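Local coordinates for protein glycoside hydrolase family 31 (Trueperella pyogenes, PDB 5I0F) that degrades the cyclic tetrasaccharide cycloalternan as a family 31 glycoside hydrolase, through a covalent glycosyl-enzyme intermediate, at residues A[437-442]-A[446-451]; A[413-416]-A[422-425]; A[495-500]-A[511-516]; A[479-484]-A[489-494]. All blocks are in the same frame, centred on the assembly; numbering follows the deposited sequence.

How the contacts relate
From the N terminus the contacts follow in series, with no nesting or crossing. Contact 2 comes first, closing a short loop between 413-416 and 422-425 after helix 400-412. Contact 1 sets 437-441 and Glu-442 against later turns of helix 442-450. Contact 4 lays the loop 479-484 against the start of helix 485-506, and contact 3 carries that same helix onto barrel strand 513-515. Contacts 1, 2 and 4 touch one another: His-414 bonds to Asp-438 and Glu-480, and Pro-437 to Tyr-492. Trp-448 joins contact 1 to Tyr-500 of contact 3, whereas contacts 2 and 3 stay about 9 Å apart at their nearest atoms. All lie in the TIM-barrel domain, and contact 3 reaches the sugar pocket.

Contact 1: A[437-442]-A[446-451]; sequences PDLSTE and QWWTEQ
Trp-448 lays one face of its indole against the ring of Pro-437. Pro-437 CG stands over the centre of the six-membered ring, 3.6 Å from the centroid and only 8° off its normal, a CH-pi contact. Pro-437 CB comes down beside it, 3.5 Å from Trp-448 CE3. Leu-439 approaches nearer the root of the same side chain, with its CD2 3.8 Å from Trp-448 CB. The indole reaches this place because its CG runs anti to the backbone N, and its NE1 is taken up by Tyr-500 OH, so both the ring face and the polar edge have partners. The second half of the contact lies at the first turns of helix 442-450 in the barrel domain, where Thr-441 is the N-cap. Gln-446 N donates to Glu-442 O over 2.9 Å, an i to i+4 helical bond. The side chains of the same two residues meet as well: Glu-442 bends at chi2 and Gln-446 runs extended beyond CG, which brings Gln-446 NE2 within 2.8 Å of Glu-442 OE2. That bond is weak, its N-H...O angle being 127°, and the carboxylate and amide planes stand 73° apart. Arg-445 holds the other oxygen, OE1, in a salt bridge. Just before the helix, Asp-438 OD1 forms an Asx turn, accepting from Ser-440 N at 3.0 Å and also from Ser-440 OG at 2.7 Å. Asp-438 OD2 takes the backbone N of Glu-480, linking the turn to the loop 479-484.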
# COMPACT_ATOMS: atom_id res chain seq x y z
N PRO A 437 -9.55 -8.37 -12.53
CA PRO A 437 -9.84 -7.65 -13.77
C PRO A 437 -8.61 -6.95 -14.30
O PRO A 437 -7.73 -6.49 -13.51
CB PRO A 437 -10.91 -6.62 -13.36
CG PRO A 437 -10.69 -6.41 -11.89
CD PRO A 437 -10.17 -7.73 -11.36
N ASP A 438 -8.54 -6.88 -15.62
CA ASP A 438 -7.44 -6.22 -16.31
C ASP A 438 -7.83 -4.77 -16.48
O ASP A 438 -8.68 -4.44 -17.29
CB ASP A 438 -7.15 -6.89 -17.67
CG ASP A 438 -5.85 -6.42 -18.28
OD1 ASP A 438 -5.47 -5.27 -18.02
OD2 ASP A 438 -5.19 -7.19 -19.03
N LEU A 439 -7.20 -3.91 -15.69
CA LEU A 439 -7.51 -2.49 -15.69
C LEU A 439 -6.41 -1.71 -16.42
O LEU A 439 -6.30 -0.49 -16.23
CB LEU A 439 -7.69 -2.02 -14.23
CG LEU A 439 -8.73 -2.81 -13.41
CD1 LEU A 439 -8.76 -2.32 -11.96
CD2 LEU A 439 -10.13 -2.70 -14.01
N SER A 440 -5.61 -2.40 -17.24
CA SER A 440 -4.47 -1.80 -17.92
C SER A 440 -4.83 -1.01 -19.19
O SER A 440 -3.99 -0.26 -19.68
CB SER A 440 -3.39 -2.85 -18.22
OG SER A 440 -3.73 -3.73 -19.30
N THR A 441 -6.05 -1.17 -19.72
CA THR A 441 -6.51 -0.41 -20.89
C THR A 441 -7.85 0.26 -20.59
O THR A 441 -8.56 -0.15 -19.67
CB THR A 441 -6.72 -1.32 -22.12
OG1 THR A 441 -7.79 -2.25 -21.88
CG2 THR A 441 -5.45 -2.09 -22.45
N GLU A 442 -8.19 1.26 -21.40
CA GLU A 442 -9.46 1.96 -21.23
C GLU A 442 -10.65 1.01 -21.30
O GLU A 442 -11.57 1.10 -20.48
CB GLU A 442 -9.60 3.13 -22.22
CG GLU A 442 -10.76 4.07 -21.92
CD GLU A 442 -10.60 4.85 -20.61
OE1 GLU A 442 -9.46 5.29 -20.29
OE2 GLU A 442 -11.63 5.00 -19.89
N GLN A 446 -13.28 0.39 -18.28
CA GLN A 446 -14.69 0.68 -18.54
C GLN A 446 -15.61 -0.52 -18.28
O GLN A 446 -16.68 -0.33 -17.69
CB GLN A 446 -14.91 1.30 -19.92
CG GLN A 446 -14.49 2.76 -19.84
CD GLN A 446 -14.69 3.57 -21.09
OE1 GLN A 446 -15.30 3.12 -22.06
NE2 GLN A 446 -14.19 4.80 -21.07
N TRP A 447 -15.17 -1.72 -18.67
CA TRP A 447 -15.95 -2.92 -18.45
C TRP A 447 -16.21 -3.14 -16.96
O TRP A 447 -17.33 -3.39 -16.54
CB TRP A 447 -15.29 -4.17 -19.08
CG TRP A 447 -16.25 -5.29 -19.18
CD1 TRP A 447 -16.98 -5.65 -20.28
CD2 TRP A 447 -16.64 -6.19 -18.14
NE1 TRP A 447 -17.79 -6.72 -19.98
CE2 TRP A 447 -17.61 -7.06 -18.67
CE3 TRP A 447 -16.26 -6.33 -16.79
CZ2 TRP A 447 -18.19 -8.07 -17.93
CZ3 TRP A 447 -16.85 -7.32 -16.04
CH2 TRP A 447 -17.82 -8.18 -16.61
N TRP A 448 -15.15 -3.07 -16.17
CA TRP A 448 -15.25 -3.28 -14.74
C TRP A 448 -16.11 -2.22 -14.06
O TRP A 448 -17.00 -2.55 -13.27
CB TRP A 448 -13.84 -3.26 -14.13
CG TRP A 448 -13.82 -3.58 -12.67
CD1 TRP A 448 -13.59 -2.72 -11.64
CD2 TRP A 448 -14.04 -4.86 -12.07
NE1 TRP A 448 -13.64 -3.38 -10.44
CE2 TRP A 448 -13.90 -4.70 -10.68
CE3 TRP A 448 -14.32 -6.13 -12.57
CZ2 TRP A 448 -14.05 -5.75 -9.78
CZ3 TRP A 448 -14.48 -7.19 -11.68
CH2 TRP A 448 -14.32 -6.99 -10.29
N THR A 449 -15.88 -0.95 -14.38
CA THR A 449 -16.59 0.13 -13.70
C THR A 449 -18.04 0.31 -14.19
O THR A 449 -18.87 0.82 -13.46
CB THR A 449 -15.84 1.47 -13.82
OG1 THR A 449 -15.59 1.76 -15.19
CG2 THR A 449 -14.52 1.40 -13.04
N GLU A 450 -18.35 -0.11 -15.41
CA GLU A 450 -19.71 -0.01 -15.92
C GLU A 450 -20.67 -0.83 -15.05
O GLU A 450 -21.81 -0.43 -14.83
CB GLU A 450 -19.78 -0.48 -17.38
CG GLU A 450 -21.08 -0.17 -18.08
CD GLU A 450 -21.42 1.32 -18.17
OE1 GLU A 450 -20.53 2.19 -18.15
OE2 GLU A 450 -22.64 1.61 -18.29
N GLN A 451 -20.19 -1.95 -14.52
CA GLN A 451 -20.96 -2.75 -13.55
C GLN A 451 -21.40 -1.93 -12.30
O GLN A 451 -22.42 -2.25 -11.68
CB GLN A 451 -20.14 -3.96 -13.10
CG GLN A 451 -19.70 -4.94 -14.21
CD GLN A 451 -20.76 -5.99 -14.55
OE1 GLN A 451 -21.34 -6.61 -13.65
NE2 GLN A 451 -20.99 -6.21 -15.85

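Contact 2: A[413-416]-A[422-425]; sequences GHVV and TPYK
In the long loop that joins helix 400-412 to helix 442-450 of the barrel domain, Val-416 and Tyr-424 bring two extended pieces of chain together through a single backbone bond. Tyr-424 N donates to Val-416 O over 2.8 Å and nearly straight, at 168°. Beside it the two side chains run alongside each other and point the same way, Val-416 CG1 lying 4.0 Å from Tyr-424 CB. Tyr-424 CB also lies 3.3 Å from Val-416 O, the oxygen that its own N bonds. The tyrosine sends CG anti to its own N (chi1 173°), and the ring therefore leaves the contact for a more distant end, where OH is hydrogen-bonded to His-471 O and to the backbone N of Arg-427 and Trp-473. A water lies between the two backbones, 2.9 Å from Val-416 O and 2.7 Å from Tyr-424 O. The approach to this pairing is turned sharply: Gly-413, with positive phi, is the first residue beyond helix 400-412, and His-414 is the centre of an inverse gamma turn closed by a weak bond from Val-415 N to Gly-413 O. Val-415 then packs CG2 at 4.3 Å from Pro-423 CB, while Leu-409 and Ile-410 of helix 400-412 touch Val-415 and Pro-423 respectively.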
# COMPACT_ATOMS: atom_id res chain seq x y z
N GLY A 413 -12.60 -10.98 -21.93
CA GLY A 413 -11.17 -10.88 -22.15
C GLY A 413 -10.44 -9.97 -21.16
O GLY A 413 -9.24 -10.09 -21.03
N HIS A 414 -11.17 -9.13 -20.42
CA HIS A 414 -10.56 -8.13 -19.56
C HIS A 414 -10.19 -8.71 -18.19
O HIS A 414 -10.58 -8.15 -17.15
CB HIS A 414 -11.49 -6.91 -19.42
CG HIS A 414 -11.88 -6.28 -20.72
ND1 HIS A 414 -10.95 -5.90 -21.67
CD2 HIS A 414 -13.09 -5.95 -21.23
CE1 HIS A 414 -11.58 -5.37 -22.71
NE2 HIS A 414 -12.88 -5.37 -22.46
N VAL A 415 -9.38 -9.78 -18.19
CA VAL A 415 -8.87 -10.39 -16.95
C VAL A 415 -7.37 -10.51 -17.04
O VAL A 415 -6.84 -10.82 -18.12
CB VAL A 415 -9.43 -11.82 -16.67
CG1 VAL A 415 -10.84 -11.75 -16.16
CG2 VAL A 415 -9.34 -12.73 -17.91
N VAL A 416 -6.66 -10.28 -15.95
CA VAL A 416 -5.21 -10.60 -15.91
C VAL A 416 -5.03 -12.11 -16.23
O VAL A 416 -5.78 -12.94 -15.72
CB VAL A 416 -4.56 -10.24 -14.56
CG1 VAL A 416 -3.06 -10.53 -14.58
CG2 VAL A 416 -4.79 -8.75 -14.27
N THR A 422 -4.90 -18.53 -19.69
CA THR A 422 -6.04 -18.80 -18.82
C THR A 422 -6.05 -17.69 -17.76
O THR A 422 -5.04 -17.01 -17.58
CB THR A 422 -5.96 -20.19 -18.18
OG1 THR A 422 -4.80 -20.27 -17.34
CG2 THR A 422 -5.88 -21.27 -19.25
N PRO A 423 -7.18 -17.50 -17.07
CA PRO A 423 -7.22 -16.36 -16.14
C PRO A 423 -6.32 -16.53 -14.92
O PRO A 423 -6.24 -17.62 -14.34
CB PRO A 423 -8.69 -16.31 -15.71
CG PRO A 423 -9.44 -17.02 -16.81
CD PRO A 423 -8.52 -18.13 -17.20
N TYR A 424 -5.68 -15.43 -14.51
CA TYR A 424 -4.91 -15.41 -13.27
C TYR A 424 -5.86 -15.72 -12.12
O TYR A 424 -6.94 -15.13 -12.02
CB TYR A 424 -4.22 -14.04 -13.05
CG TYR A 424 -3.54 -13.89 -11.68
CD1 TYR A 424 -2.41 -14.64 -11.35
CD2 TYR A 424 -4.04 -13.00 -10.71
CE1 TYR A 424 -1.77 -14.51 -10.11
CE2 TYR A 424 -3.42 -12.85 -9.47
CZ TYR A 424 -2.29 -13.61 -9.17
OH TYR A 424 -1.70 -13.48 -7.94
N LYS A 425 -5.47 -16.67 -11.27
CA LYS A 425 -6.19 -16.95 -10.02
C LYS A 425 -5.37 -16.45 -8.85
O LYS A 425 -4.20 -16.83 -8.71
CB LYS A 425 -6.44 -18.44 -9.86
CG LYS A 425 -7.21 -19.08 -11.00
CD LYS A 425 -8.63 -18.57 -11.05
CE LYS A 425 -9.43 -19.24 -12.17
NZ LYS A 425 -9.33 -20.72 -12.20
O HOH W 1 -7.73 -13.00 -13.53

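Contact 3: A[495-500]-A[511-516]; sequences NYARAY and PVTFSR. With BGC (beta-D-glucopyranose), chain C; GLC (alpha-D-glucopyranose), chain B.
The ring of Tyr-500, whose CB touches Thr-513 CG2 at 3.7 Å, has Tyr-496 O in its plane at one edge; Phe-464 packs edge-to-face with it, and OH bonds to Gln-388. The other flat group, the guanidinium of Arg-516, turns its edge to the bound sugars. Arg-516 NH1 donates to BGC O2 at 2.9 Å and to GLC O4 at 3.0 Å, the latter nearly straight at 162°, while NH2 makes a weak bond to GLC O4. An extended chain from CG to NE carries it there, and a salt bridge from NE to Glu-470 would limit its rotation. Between helix and strand the fit is small and without hydrogen bonds: Ala-497 CB sits 4.0 Å from Ser-515 OG, which bonds to Thr-466, and Ala-497 O 3.9 Å from Thr-513 CG2. The helix segment runs nearly antiparallel to the strand (161°), their axes 9.0 Å apart. Helix 485-506 is the crossover of a beta-alpha-beta unit in the TIM barrel, linking strand 463-466 to strand 513-515, which lies between 463-466 and 527-529.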
# COMPACT_ATOMS: atom_id res chain seq x y z
N ASN A 495 -3.65 1.95 -12.04
CA ASN A 495 -4.74 1.73 -12.99
C ASN A 495 -6.10 1.53 -12.29
O ASN A 495 -7.15 1.99 -12.78
CB ASN A 495 -4.39 0.53 -13.88
CG ASN A 495 -3.39 0.88 -14.97
OD1 ASN A 495 -3.41 1.99 -15.48
ND2 ASN A 495 -2.55 -0.06 -15.36
N TYR A 496 -6.08 0.86 -11.14
CA TYR A 496 -7.28 0.61 -10.33
C TYR A 496 -7.91 1.91 -9.82
O TYR A 496 -9.11 2.16 -10.03
CB TYR A 496 -6.88 -0.31 -9.19
CG TYR A 496 -7.88 -0.63 -8.11
CD1 TYR A 496 -9.23 -0.81 -8.36
CD2 TYR A 496 -7.44 -0.76 -6.79
CE1 TYR A 496 -10.12 -1.14 -7.33
CE2 TYR A 496 -8.30 -1.09 -5.76
CZ TYR A 496 -9.65 -1.27 -6.03
OH TYR A 496 -10.50 -1.60 -4.99
N ALA A 497 -7.11 2.73 -9.16
CA ALA A 497 -7.58 4.03 -8.67
C ALA A 497 -8.04 4.90 -9.83
O ALA A 497 -9.13 5.48 -9.78
CB ALA A 497 -6.50 4.74 -7.86
N ARG A 498 -7.25 4.94 -10.90
CA ARG A 498 -7.65 5.64 -12.12
C ARG A 498 -9.01 5.20 -12.67
O ARG A 498 -9.82 6.04 -13.05
CB ARG A 498 -6.60 5.45 -13.21
CG ARG A 498 -6.94 6.11 -14.53
CD ARG A 498 -5.86 5.91 -15.57
NE ARG A 498 -6.22 6.63 -16.80
CZ ARG A 498 -5.54 6.59 -17.94
NH1 ARG A 498 -4.44 5.86 -18.04
NH2 ARG A 498 -5.97 7.28 -18.98
N ALA A 499 -9.25 3.89 -12.72
CA ALA A 499 -10.52 3.36 -13.27
C ALA A 499 -11.73 3.96 -12.56
O ALA A 499 -12.67 4.40 -13.20
CB ALA A 499 -10.56 1.84 -13.13
N TYR A 500 -11.68 3.99 -11.22
CA TYR A 500 -12.82 4.49 -10.45
C TYR A 500 -12.90 6.03 -10.45
O TYR A 500 -14.00 6.60 -10.49
CB TYR A 500 -12.80 3.93 -9.03
CG TYR A 500 -13.26 2.49 -8.93
CD1 TYR A 500 -12.37 1.42 -9.16
CD2 TYR A 500 -14.57 2.19 -8.62
CE1 TYR A 500 -12.80 0.10 -9.04
CE2 TYR A 500 -15.00 0.88 -8.48
CZ TYR A 500 -14.12 -0.16 -8.70
OH TYR A 500 -14.58 -1.45 -8.52
N PRO A 511 -13.27 12.95 -8.36
CA PRO A 511 -12.71 11.59 -8.36
C PRO A 511 -12.23 11.20 -6.97
O PRO A 511 -11.03 11.02 -6.72
CB PRO A 511 -11.55 11.70 -9.36
CG PRO A 511 -11.06 13.11 -9.15
CD PRO A 511 -12.33 13.91 -8.99
N VAL A 512 -13.18 11.10 -6.05
CA VAL A 512 -12.87 10.79 -4.67
C VAL A 512 -12.78 9.26 -4.55
O VAL A 512 -13.79 8.58 -4.29
CB VAL A 512 -13.89 11.42 -3.71
CG1 VAL A 512 -13.55 11.05 -2.28
CG2 VAL A 512 -13.88 12.94 -3.86
N THR A 513 -11.58 8.74 -4.79
CA THR A 513 -11.22 7.38 -4.42
C THR A 513 -10.34 7.41 -3.18
O THR A 513 -9.65 8.39 -2.94
CB THR A 513 -10.48 6.64 -5.55
OG1 THR A 513 -9.26 7.33 -5.91
CG2 THR A 513 -11.36 6.53 -6.75
N PHE A 514 -10.36 6.33 -2.40
CA PHE A 514 -9.65 6.25 -1.12
C PHE A 514 -8.97 4.87 -1.14
O PHE A 514 -9.65 3.85 -0.98
CB PHE A 514 -10.69 6.37 -0.00
CG PHE A 514 -10.14 6.53 1.40
CD1 PHE A 514 -9.24 7.52 1.73
CD2 PHE A 514 -10.63 5.72 2.42
CE1 PHE A 514 -8.79 7.67 3.04
CE2 PHE A 514 -10.21 5.88 3.74
CZ PHE A 514 -9.28 6.86 4.05
N SER A 515 -7.64 4.87 -1.34
CA SER A 515 -6.84 3.65 -1.59
C SER A 515 -5.73 3.50 -0.56
O SER A 515 -5.38 4.46 0.08
CB SER A 515 -6.17 3.71 -2.97
OG SER A 515 -7.12 3.99 -3.97
N ARG A 516 -5.23 2.27 -0.38
CA ARG A 516 -4.05 2.02 0.44
C ARG A 516 -2.82 1.70 -0.40
O ARG A 516 -1.71 1.93 0.07
CB ARG A 516 -4.27 0.88 1.46
CG ARG A 516 -4.52 -0.49 0.82
CD ARG A 516 -4.87 -1.58 1.84
NE ARG A 516 -4.81 -2.88 1.18
CZ ARG A 516 -5.19 -4.04 1.72
NH1 ARG A 516 -5.74 -4.10 2.92
NH2 ARG A 516 -5.03 -5.17 1.05
C2 BGC C . -8.83 -2.56 4.46
C3 BGC C . -9.64 -2.38 5.75
C4 BGC C . -11.06 -2.89 5.53
C5 BGC C . -11.05 -4.34 5.02
C6 BGC C . -12.46 -4.74 4.62
C1 BGC C . -9.38 -3.49 3.35
O2 BGC C . -7.40 -2.33 4.50
O3 BGC C . -9.64 -1.00 6.15
O4 BGC C . -11.83 -2.80 6.74
O5 BGC C . -10.15 -4.57 3.91
O6 BGC C . -12.54 -6.15 4.36
C1 GLC B . -7.88 -8.61 7.17
C2 GLC B . -7.88 -7.08 7.06
C3 GLC B . -7.90 -6.65 5.60
C4 GLC B . -6.72 -7.26 4.87
C5 GLC B . -6.84 -8.79 5.00
C6 GLC B . -5.73 -9.54 4.29
O2 GLC B . -8.99 -6.54 7.78
O3 GLC B . -7.84 -5.22 5.53
O4 GLC B . -6.72 -6.85 3.49
O5 GLC B . -6.83 -9.17 6.39
O6 GLC B . -4.47 -9.39 4.96

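Contact 4: A[479-484]-A[489-494]; sequences YEDGRR and NNLYPV
Tyr-479 OH donates to Asn-489 OD1 over 2.7 Å, meeting the carbonyl at 143° and 18° out of its plane. The amide oxygen sits at the edge of the phenol, near the ring plane, although ring and amide planes are turned 58° apart. Tyr-492 CD2 lies at the same ring's rim, 4.0 Å from Tyr-479 CE2, and the two tyrosines cross at about a right angle. Further along, Leu-491 spreads CD2 over one face of the Arg-483 guanidinium and 4.1 Å from Arg-483 CD.

The second shell holds these groups in place. Asn-489 ND2 is bonded to Gly-474 O, consistent with an amide orientation that leaves OD1 facing the phenol. Tyr-492 OH gives its bond to Pro-437 O. Arg-483 keeps an extended chain from CG to NE, and Arg-483 NH1 forms a salt bridge to Asp-481 OD2 at 2.7 Å, reaching it from above the carboxylate plane. Asp-481 OD1 accepts from Arg-483 N at 2.9 Å, an Asx turn. The Asx turn overlaps a type I beta turn from Tyr-479 to Gly-482, in which Gly-482 N bonds to Tyr-479 O at 3.0 Å. The loop follows barrel strand 463-466 and enters helix 485-506, whose Asp-486 belongs to a calcium site.

The bond across the contact thus joins two uncharged groups, a phenol O-H donating to an amide oxygen, while the ion pair stays within the loop 479-484, where it probably neutralises Asp-481 and leaves the guanidinium face to the leucine.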
# COMPACT_ATOMS: atom_id res chain seq x y z
N TYR A 479 -0.94 -8.75 -19.51
CA TYR A 479 -1.91 -7.66 -19.47
C TYR A 479 -2.23 -7.24 -20.90
O TYR A 479 -1.39 -7.33 -21.81
CB TYR A 479 -1.34 -6.48 -18.69
CG TYR A 479 -1.21 -6.70 -17.19
CD1 TYR A 479 -0.10 -7.34 -16.64
CD2 TYR A 479 -2.18 -6.23 -16.33
CE1 TYR A 479 0.01 -7.54 -15.26
CE2 TYR A 479 -2.07 -6.40 -14.95
CZ TYR A 479 -0.97 -7.04 -14.42
OH TYR A 479 -0.93 -7.20 -13.04
N GLU A 480 -3.44 -6.72 -21.09
CA GLU A 480 -3.89 -6.27 -22.40
C GLU A 480 -3.15 -5.05 -22.91
O GLU A 480 -3.17 -4.80 -24.09
CB GLU A 480 -5.39 -5.97 -22.39
CG GLU A 480 -6.23 -7.23 -22.34
CD GLU A 480 -7.71 -6.94 -22.39
OE1 GLU A 480 -8.24 -6.26 -21.48
OE2 GLU A 480 -8.37 -7.40 -23.34
N ASP A 481 -2.51 -4.29 -22.03
CA ASP A 481 -1.65 -3.18 -22.47
C ASP A 481 -0.30 -3.64 -23.06
O ASP A 481 0.48 -2.80 -23.48
CB ASP A 481 -1.41 -2.14 -21.33
CG ASP A 481 -0.51 -2.67 -20.20
OD1 ASP A 481 -0.20 -3.88 -20.17
OD2 ASP A 481 -0.12 -1.85 -19.31
N GLY A 482 -0.03 -4.94 -23.08
CA GLY A 482 1.21 -5.48 -23.63
C GLY A 482 2.27 -5.78 -22.57
O GLY A 482 3.22 -6.48 -22.86
N ARG A 483 2.12 -5.25 -21.36
CA ARG A 483 3.09 -5.49 -20.30
C ARG A 483 2.96 -6.91 -19.75
O ARG A 483 1.88 -7.50 -19.79
CB ARG A 483 2.93 -4.47 -19.15
CG ARG A 483 3.21 -3.03 -19.58
CD ARG A 483 3.11 -2.00 -18.46
NE ARG A 483 3.63 -0.74 -18.96
CZ ARG A 483 2.99 0.15 -19.74
NH1 ARG A 483 1.71 0.01 -20.09
NH2 ARG A 483 3.66 1.23 -20.15
N ARG A 484 4.08 -7.44 -19.26
CA ARG A 484 4.08 -8.65 -18.47
C ARG A 484 3.99 -8.25 -17.01
O ARG A 484 4.08 -7.07 -16.67
CB ARG A 484 5.33 -9.50 -18.72
CG ARG A 484 5.58 -9.89 -20.16
CD ARG A 484 4.37 -10.46 -20.87
NE ARG A 484 4.02 -11.81 -20.46
CZ ARG A 484 4.59 -12.93 -20.91
NH1 ARG A 484 4.17 -14.12 -20.47
NH2 ARG A 484 5.60 -12.89 -21.79
N ASN A 489 2.37 -5.56 -12.55
CA ASN A 489 1.91 -5.87 -11.19
C ASN A 489 2.06 -4.67 -10.22
O ASN A 489 1.13 -4.41 -9.46
CB ASN A 489 2.57 -7.13 -10.64
CG ASN A 489 2.24 -8.38 -11.47
OD1 ASN A 489 1.38 -8.36 -12.35
ND2 ASN A 489 2.96 -9.44 -11.21
N ASN A 490 3.18 -3.95 -10.26
CA ASN A 490 3.33 -2.72 -9.45
C ASN A 490 2.45 -1.57 -9.96
O ASN A 490 2.02 -0.71 -9.18
CB ASN A 490 4.78 -2.23 -9.43
CG ASN A 490 5.70 -3.08 -8.55
OD1 ASN A 490 5.29 -3.64 -7.53
ND2 ASN A 490 6.97 -3.15 -8.95
N LEU A 491 2.25 -1.54 -11.26
CA LEU A 491 1.39 -0.55 -11.88
C LEU A 491 -0.09 -0.74 -11.55
O LEU A 491 -0.86 0.23 -11.57
CB LEU A 491 1.59 -0.57 -13.40
CG LEU A 491 0.86 0.48 -14.23
CD1 LEU A 491 1.20 1.90 -13.81
CD2 LEU A 491 1.19 0.29 -15.71
N TYR A 492 -0.49 -1.97 -11.24
CA TYR A 492 -1.91 -2.31 -11.05
C TYR A 492 -2.70 -1.30 -10.19
O TYR A 492 -3.78 -0.85 -10.60
CB TYR A 492 -2.07 -3.72 -10.45
CG TYR A 492 -3.49 -4.20 -10.59
CD1 TYR A 492 -4.46 -3.84 -9.68
CD2 TYR A 492 -3.87 -4.96 -11.69
CE1 TYR A 492 -5.79 -4.22 -9.85
CE2 TYR A 492 -5.18 -5.36 -11.86
CZ TYR A 492 -6.14 -5.00 -10.94
OH TYR A 492 -7.45 -5.42 -11.12
N PRO A 493 -2.20 -0.97 -8.99
CA PRO A 493 -3.00 -0.07 -8.15
C PRO A 493 -3.20 1.33 -8.72
O PRO A 493 -4.23 1.97 -8.41
CB PRO A 493 -2.24 -0.06 -6.81
CG PRO A 493 -0.87 -0.48 -7.14
CD PRO A 493 -1.04 -1.50 -8.23
N VAL A 494 -2.28 1.79 -9.57
CA VAL A 494 -2.43 3.07 -10.25
C VAL A 494 -3.62 3.00 -11.22
O VAL A 494 -4.48 3.87 -11.22
CB VAL A 494 -1.14 3.48 -10.98
CG1 VAL A 494 -1.27 4.86 -11.59
CG2 VAL A 494 0.04 3.44 -10.01